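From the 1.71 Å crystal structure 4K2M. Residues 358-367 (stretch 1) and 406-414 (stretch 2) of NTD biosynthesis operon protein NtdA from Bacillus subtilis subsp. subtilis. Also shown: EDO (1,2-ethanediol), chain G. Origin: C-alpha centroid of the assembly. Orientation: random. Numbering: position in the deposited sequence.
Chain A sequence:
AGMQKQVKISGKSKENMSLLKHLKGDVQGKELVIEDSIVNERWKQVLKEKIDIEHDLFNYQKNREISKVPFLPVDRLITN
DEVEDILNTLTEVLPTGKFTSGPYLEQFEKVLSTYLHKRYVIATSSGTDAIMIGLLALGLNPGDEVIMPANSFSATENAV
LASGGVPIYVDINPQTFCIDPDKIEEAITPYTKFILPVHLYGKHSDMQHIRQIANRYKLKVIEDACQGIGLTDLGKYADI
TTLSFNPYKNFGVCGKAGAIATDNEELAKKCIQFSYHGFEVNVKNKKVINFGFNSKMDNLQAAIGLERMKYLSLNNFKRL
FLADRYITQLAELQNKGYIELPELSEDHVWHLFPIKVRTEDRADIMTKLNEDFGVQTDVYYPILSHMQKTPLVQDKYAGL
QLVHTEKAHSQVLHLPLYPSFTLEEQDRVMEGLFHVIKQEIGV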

ATOM      1  N   ARG A 358     -37.522  12.509  -0.283  1.00 19.96           N
ATOM      2  CA  ARG A 358     -38.296  11.899  -1.364  1.00 22.53           C
ATOM      3  C   ARG A 358     -37.430  11.645  -2.600  1.00 17.98           C
ATOM      4  O   ARG A 358     -36.614  12.488  -2.997  1.00 19.32           O
ATOM      5  CB  ARG A 358     -39.505  12.762  -1.727  1.00 21.93           C
ATOM      6  CG  ARG A 358     -40.639  12.707  -0.711  1.00 37.96           C
ATOM      7  CD  ARG A 358     -41.735  13.696  -1.091  1.00 45.45           C
ATOM      8  NE  ARG A 358     -41.783  13.899  -2.538  1.00 58.22           N
ATOM      9  CZ  ARG A 358     -42.526  13.175  -3.368  1.00 53.76           C
ATOM     10  NH1 ARG A 358     -43.292  12.202  -2.890  1.00 65.01           N
ATOM     11  NH2 ARG A 358     -42.504  13.423  -4.674  1.00 57.65           N
ATOM     12  N   THR A 359     -37.610  10.474  -3.210  1.00 19.27           N
ATOM     13  CA  THR A 359     -36.848  10.121  -4.408  1.00 16.79           C
ATOM     14  C   THR A 359     -36.949  11.201  -5.483  1.00 17.08           C
ATOM     15  O   THR A 359     -35.948  11.579  -6.114  1.00 17.80           O
ATOM     16  CB  THR A 359     -37.369   8.796  -4.982  1.00 22.55           C
ATOM     17  OG1 THR A 359     -37.161   7.757  -4.017  1.00 22.13           O
ATOM     18  CG2 THR A 359     -36.654   8.441  -6.276  1.00 17.15           C
ATOM     19  N   GLU A 360     -38.164  11.716  -5.658  1.00 23.77           N
ATOM     20  CA  GLU A 360     -38.474  12.639  -6.741  1.00 26.16           C
ATOM     21  C   GLU A 360     -37.904  14.029  -6.474  1.00 24.62           C
ATOM     22  O   GLU A 360     -37.790  14.836  -7.393  1.00 23.77           O
ATOM     23  CB  GLU A 360     -39.994  12.742  -6.923  1.00 30.89           C
ATOM     24  CG  GLU A 360     -40.701  11.406  -7.192  1.00 41.27           C
ATOM     25  CD  GLU A 360     -41.018  10.616  -5.925  1.00 43.05           C
ATOM     26  OE1 GLU A 360     -40.399  10.878  -4.872  1.00 41.27           O
ATOM     27  OE2 GLU A 360     -41.899   9.729  -5.978  1.00 54.11           O
ATOM     28  N   ASP A 361     -37.532  14.292  -5.224  1.00 18.99           N
ATOM     29  CA  ASP A 361     -37.052  15.623  -4.832  1.00 20.29           C
ATOM     30  C   ASP A 361     -35.549  15.735  -4.564  1.00 28.71           C
ATOM     31  O   ASP A 361     -35.025  16.849  -4.449  1.00 20.08           O
ATOM     32  CB  ASP A 361     -37.794  16.092  -3.571  1.00 27.09           C
ATOM     33  CG  ASP A 361     -39.286  16.259  -3.792  1.00 26.45           C
ATOM     34  OD1 ASP A 361     -39.691  16.447  -4.948  1.00 30.73           O
ATOM     35  OD2 ASP A 361     -40.047  16.214  -2.800  1.00 33.73           O
ATOM     36  N   ARG A 362     -34.851  14.606  -4.448  1.00 20.46           N
ATOM     37  CA  ARG A 362     -33.456  14.647  -3.984  1.00 21.14           C
ATOM     38  C   ARG A 362     -32.518  15.471  -4.858  1.00 20.77           C
ATOM     39  O   ARG A 362     -31.756  16.283  -4.350  1.00 20.04           O
ATOM     40  CB  ARG A 362     -32.858  13.248  -3.790  1.00 20.78           C
ATOM     41  CG  ARG A 362     -31.452  13.311  -3.151  1.00 18.54           C
ATOM     42  CD  ARG A 362     -30.832  11.935  -2.985  1.00 17.36           C
ATOM     43  NE  ARG A 362     -30.612  11.266  -4.268  1.00 16.34           N
ATOM     44  CZ  ARG A 362     -30.217  10.002  -4.378  1.00 19.76           C
ATOM     45  NH1 ARG A 362     -29.998   9.287  -3.280  1.00 15.54           N
ATOM     46  NH2 ARG A 362     -30.054   9.449  -5.579  1.00 19.93           N
ATOM     47  N   ALA A 363     -32.550  15.262  -6.167  1.00 18.59           N
ATOM     48  CA  ALA A 363     -31.675  16.020  -7.053  1.00 20.33           C
ATOM     49  C   ALA A 363     -31.910  17.521  -6.903  1.00 22.50           C
ATOM     50  O   ALA A 363     -30.950  18.302  -6.859  1.00 19.38           O
ATOM     51  CB  ALA A 363     -31.867  15.590  -8.504  1.00 23.41           C
ATOM     52  N   ASP A 364     -33.178  17.925  -6.808  1.00 24.44           N
ATOM     53  CA  ASP A 364     -33.494  19.346  -6.641  1.00 27.27           C
ATOM     54  C   ASP A 364     -33.087  19.870  -5.267  1.00 25.12           C
ATOM     55  O   ASP A 364     -32.636  21.009  -5.139  1.00 20.53           O
ATOM     56  CB  ASP A 364     -34.979  19.616  -6.854  1.00 25.21           C
ATOM     57  CG  ASP A 364     -35.257  21.076  -7.189  1.00 45.32           C
ATOM     58  OD1 ASP A 364     -34.556  21.642  -8.061  1.00 46.56           O
ATOM     59  OD2 ASP A 364     -36.167  21.663  -6.578  1.00 42.22           O
ATOM     60  N   ILE A 365     -33.266  19.052  -4.233  1.00 17.02           N
ATOM     61  CA  ILE A 365     -32.828  19.437  -2.882  1.00 19.02           C
ATOM     62  C   ILE A 365     -31.332  19.696  -2.867  1.00 23.65           C
ATOM     63  O   ILE A 365     -30.879  20.706  -2.319  1.00 21.35           O
ATOM     64  CB  ILE A 365     -33.177  18.358  -1.840  1.00 23.84           C
ATOM     65  CG1 ILE A 365     -34.683  18.326  -1.581  1.00 20.50           C
ATOM     66  CG2 ILE A 365     -32.445  18.606  -0.523  1.00 18.99           C
ATOM     67  CD1 ILE A 365     -35.181  16.992  -1.024  1.00 16.41           C
ATOM     68  N   MET A 366     -30.563  18.798  -3.482  1.00 16.37           N
ATOM     69  CA  MET A 366     -29.114  18.948  -3.517  1.00 17.06           C
ATOM     70  C   MET A 366     -28.682  20.177  -4.287  1.00 19.76           C
ATOM     71  O   MET A 366     -27.772  20.902  -3.865  1.00 18.10           O
ATOM     72  CB  MET A 366     -28.461  17.696  -4.113  1.00 17.16           C
ATOM     73  CG  MET A 366     -28.708  16.459  -3.293  1.00 16.62           C
ATOM     74  SD  MET A 366     -27.902  15.018  -4.027  1.00 22.00           S
ATOM     75  CE  MET A 366     -26.164  15.365  -3.729  1.00 17.23           C
ATOM     76  N   THR A 367     -29.340  20.415  -5.417  1.00 18.03           N
ATOM     77  CA  THR A 367     -29.028  21.566  -6.247  1.00 16.21           C
ATOM     78  C   THR A 367     -29.343  22.880  -5.537  1.00 13.93           C
ATOM     79  O   THR A 367     -28.531  23.812  -5.565  1.00 20.25           O
ATOM     80  CB  THR A 367     -29.793  21.510  -7.592  1.00 24.31           C
ATOM     81  OG1 THR A 367     -29.350  20.365  -8.328  1.00 23.09           O
ATOM     82  CG2 THR A 367     -29.517  22.761  -8.420  1.00 26.18           C
ATOM     83  N   GLU A 406     -32.595  -0.602  -3.550  1.00 13.95           N
ATOM     84  CA  GLU A 406     -32.803   0.355  -4.633  1.00 16.58           C
ATOM     85  C   GLU A 406     -33.614   1.577  -4.201  1.00 16.29           C
ATOM     86  O   GLU A 406     -33.298   2.716  -4.572  1.00 17.15           O
ATOM     87  CB  GLU A 406     -33.432  -0.348  -5.842  1.00 15.12           C
ATOM     88  CG  GLU A 406     -32.456  -1.254  -6.609  1.00 14.12           C
ATOM     89  CD  GLU A 406     -33.176  -2.352  -7.384  1.00 23.13           C
ATOM     90  OE1 GLU A 406     -34.335  -2.107  -7.779  1.00 20.48           O
ATOM     91  OE2 GLU A 406     -32.604  -3.457  -7.586  1.00 16.55           O
ATOM     92  N   LYS A 407     -34.656   1.353  -3.413  1.00 15.54           N
ATOM     93  CA  LYS A 407     -35.477   2.464  -2.939  1.00 14.12           C
ATOM     94  C   LYS A 407     -34.670   3.352  -1.987  1.00 17.76           C
ATOM     95  O   LYS A 407     -34.630   4.567  -2.157  1.00 17.03           O
ATOM     96  CB  LYS A 407     -36.752   1.946  -2.255  1.00 18.13           C
ATOM     97  CG  LYS A 407     -37.730   3.045  -1.792  1.00 20.59           C
ATOM     98  CD  LYS A 407     -38.055   4.014  -2.935  1.00 23.76           C
ATOM     99  CE  LYS A 407     -39.078   5.073  -2.499  1.00 29.29           C
ATOM    100  NZ  LYS A 407     -39.357   6.061  -3.591  1.00 28.77           N
ATOM    101  N   ALA A 408     -33.985   2.746  -1.022  1.00 14.76           N
ATOM    102  CA  ALA A 408     -33.199   3.538  -0.065  1.00 16.79           C
ATOM    103  C   ALA A 408     -32.084   4.293  -0.779  1.00 15.56           C
ATOM    104  O   ALA A 408     -31.769   5.437  -0.451  1.00 14.66           O
ATOM    105  CB  ALA A 408     -32.634   2.649   1.025  1.00 18.77           C
ATOM    106  N   HIS A 409     -31.482   3.641  -1.764  1.00 14.95           N
ATOM    107  CA  HIS A 409     -30.425   4.242  -2.567  1.00 13.61           C
ATOM    108  C   HIS A 409     -30.874   5.523  -3.270  1.00 17.23           C
ATOM    109  O   HIS A 409     -30.080   6.451  -3.460  1.00 18.14           O
ATOM    110  CB  HIS A 409     -29.960   3.232  -3.621  1.00 17.75           C
ATOM    111  CG  HIS A 409     -28.940   3.782  -4.565  1.00 18.25           C
ATOM    112  ND1 HIS A 409     -27.716   4.249  -4.144  1.00 20.34           N
ATOM    113  CD2 HIS A 409     -28.960   3.930  -5.909  1.00 18.51           C
ATOM    114  CE1 HIS A 409     -27.022   4.661  -5.188  1.00 16.01           C
ATOM    115  NE2 HIS A 409     -27.752   4.476  -6.273  1.00 21.59           N
ATOM    116  N   SER A 410     -32.149   5.571  -3.660  1.00 14.97           N
ATOM    117  CA  SER A 410     -32.702   6.731  -4.362  1.00 18.77           C
ATOM    118  C   SER A 410     -33.112   7.848  -3.407  1.00 20.27           C
ATOM    119  O   SER A 410     -33.374   8.980  -3.830  1.00 17.91           O
ATOM    120  CB  SER A 410     -33.913   6.306  -5.208  1.00 15.55           C
ATOM    121  OG  SER A 410     -35.028   6.053  -4.372  1.00 18.56           O
ATOM    122  N   GLN A 411     -33.156   7.543  -2.113  1.00 14.45           N
ATOM    123  CA  GLN A 411     -33.642   8.515  -1.133  1.00 14.78           C
ATOM    124  C   GLN A 411     -32.542   9.116  -0.278  1.00 16.13           C
ATOM    125  O   GLN A 411     -32.702  10.206   0.272  1.00 15.62           O
ATOM    126  CB  GLN A 411     -34.659   7.854  -0.199  1.00 15.86           C
ATOM    127  CG  GLN A 411     -35.982   7.514  -0.849  1.00 14.77           C
ATOM    128  CD  GLN A 411     -36.979   7.044   0.171  1.00 25.07           C
ATOM    129  OE1 GLN A 411     -36.982   5.879   0.555  1.00 28.97           O
ATOM    130  NE2 GLN A 411     -37.800   7.967   0.663  1.00 39.72           N
ATOM    131  N   VAL A 412     -31.435   8.398  -0.149  1.00 11.74           N
ATOM    132  CA  VAL A 412     -30.446   8.748   0.875  1.00 12.68           C
ATOM    133  C   VAL A 412     -29.706  10.017   0.502  1.00 12.81           C
ATOM    134  O   VAL A 412     -29.389  10.266  -0.671  1.00 14.13           O
ATOM    135  CB  VAL A 412     -29.444   7.581   1.140  1.00 14.26           C
ATOM    136  CG1 VAL A 412     -28.563   7.334  -0.083  1.00 18.19           C
ATOM    137  CG2 VAL A 412     -28.586   7.866   2.391  1.00 15.94           C
ATOM    138  N   LEU A 413     -29.436  10.834   1.517  1.00 13.33           N
ATOM    139  CA  LEU A 413     -28.689  12.065   1.333  1.00 16.63           C
ATOM    140  C   LEU A 413     -27.773  12.228   2.537  1.00 14.10           C
ATOM    141  O   LEU A 413     -28.230  12.171   3.679  1.00 14.30           O
ATOM    142  CB  LEU A 413     -29.645  13.263   1.254  1.00 14.57           C
ATOM    143  CG  LEU A 413     -28.962  14.585   0.929  1.00 16.88           C
ATOM    144  CD1 LEU A 413     -28.206  14.431  -0.381  1.00 20.01           C
ATOM    145  CD2 LEU A 413     -29.972  15.707   0.818  1.00 23.44           C
ATOM    146  N   HIS A 414     -26.485  12.423   2.282  1.00 12.92           N
ATOM    147  CA  HIS A 414     -25.535  12.592   3.373  1.00 12.62           C
ATOM    148  C   HIS A 414     -25.250  14.061   3.634  1.00 13.39           C
ATOM    149  O   HIS A 414     -24.980  14.828   2.692  1.00 14.39           O
ATOM    150  CB  HIS A 414     -24.244  11.818   3.066  1.00 11.97           C
ATOM    151  CG  HIS A 414     -24.440  10.337   3.083  1.00 11.72           C
ATOM    152  ND1 HIS A 414     -24.499   9.572   1.936  1.00 15.24           N
ATOM    153  CD2 HIS A 414     -24.648   9.487   4.119  1.00 12.07           C
ATOM    154  CE1 HIS A 414     -24.713   8.308   2.269  1.00 15.10           C
ATOM    155  NE2 HIS A 414     -24.807   8.231   3.585  1.00 12.71           N
TER
HETATM  156  C1  EDO G 505     -27.224   4.189  -0.825  1.00 23.19           C
HETATM  157  O1  EDO G 505     -26.937   3.158  -1.765  1.00 31.14           O
HETATM  158  C2  EDO G 505     -27.862   3.599   0.424  1.00 18.57           C
HETATM  159  O2  EDO G 505     -26.875   2.850   1.137  1.00 24.64           O
HETATM  160  O   HOH W   1     -33.577  10.183  -6.233  1.00 23.91           O
HETATM  161  O   HOH W   2     -39.802   8.755  -2.155  1.00 26.36           O
HETATM  162  O   HOH W   3     -29.351   6.912  -6.545  1.00 37.87           O

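Contact begins at Lys407, whose CA-to-CB bond points away from stretch 1 but whose long chain, bent at chi2 (52°) and otherwise trans, brings its ammonium back. Lys407 NZ donates to Thr359 OG1 at 2.8 Å, and also to water 2, which accepts from Thr359 N (3.0 Å).

The CA-to-CB bond of His409 points away from stretch 1, and its side chain comes no nearer than 5.5 Å. ND1 of His409 is hydrogen-bonded to EDO O1 (2.7 Å), while its carbonyl meets stretch 1: Arg362 NH1 donates to His409 O at 2.8 Å with an N-H...acceptor angle of 151°. Water 3 adds a second link, donating to His409 O (3.2 Å) and accepting from Arg362 NH2 (2.8 Å).

Ser410 extends the hydrogen-bond chain. Thr359 OG1, already an acceptor from lysine, donates to Ser410 OG at 2.8 Å, and Ser410 OG donates a hydrogen bond to Lys407 O at 2.7 Å; a chi1 of 74° (p) suits this short side chain to both. Ser410 O lies over one face of the Arg362 guanidinium, 3.4 Å from CZ; its equal distance to NH1 is no hydrogen bond, because the angle is poor. Instead it accepts from water 1 (2.7 Å), which donates also to Thr359 O (2.8 Å).

Gln411 and Thr359 have CA atoms 4.9 Å apart, and Gln411 CG packs 3.4 Å from Thr359 OG1.

As the chain becomes strand, Val412 O receives a second bond from Arg362 NH1 (2.9 Å, 149°). Both acceptors, His409 O and Val412 O, sit near the guanidinium plane, where N-H groups point. Arginine suits this place: its long chain, trans at chi1 and chi2 and turned at chi3 (63°, p), brings NH1 to two carbonyls, and Arg362 loses 104 Å² to stretch 2.

Leu413 closes the contact with apolar packing: CD1 lies 3.6 Å from Met366 CG, and CD2 4.0 Å from Ile365 CG2. Altogether 470 Å² is buried.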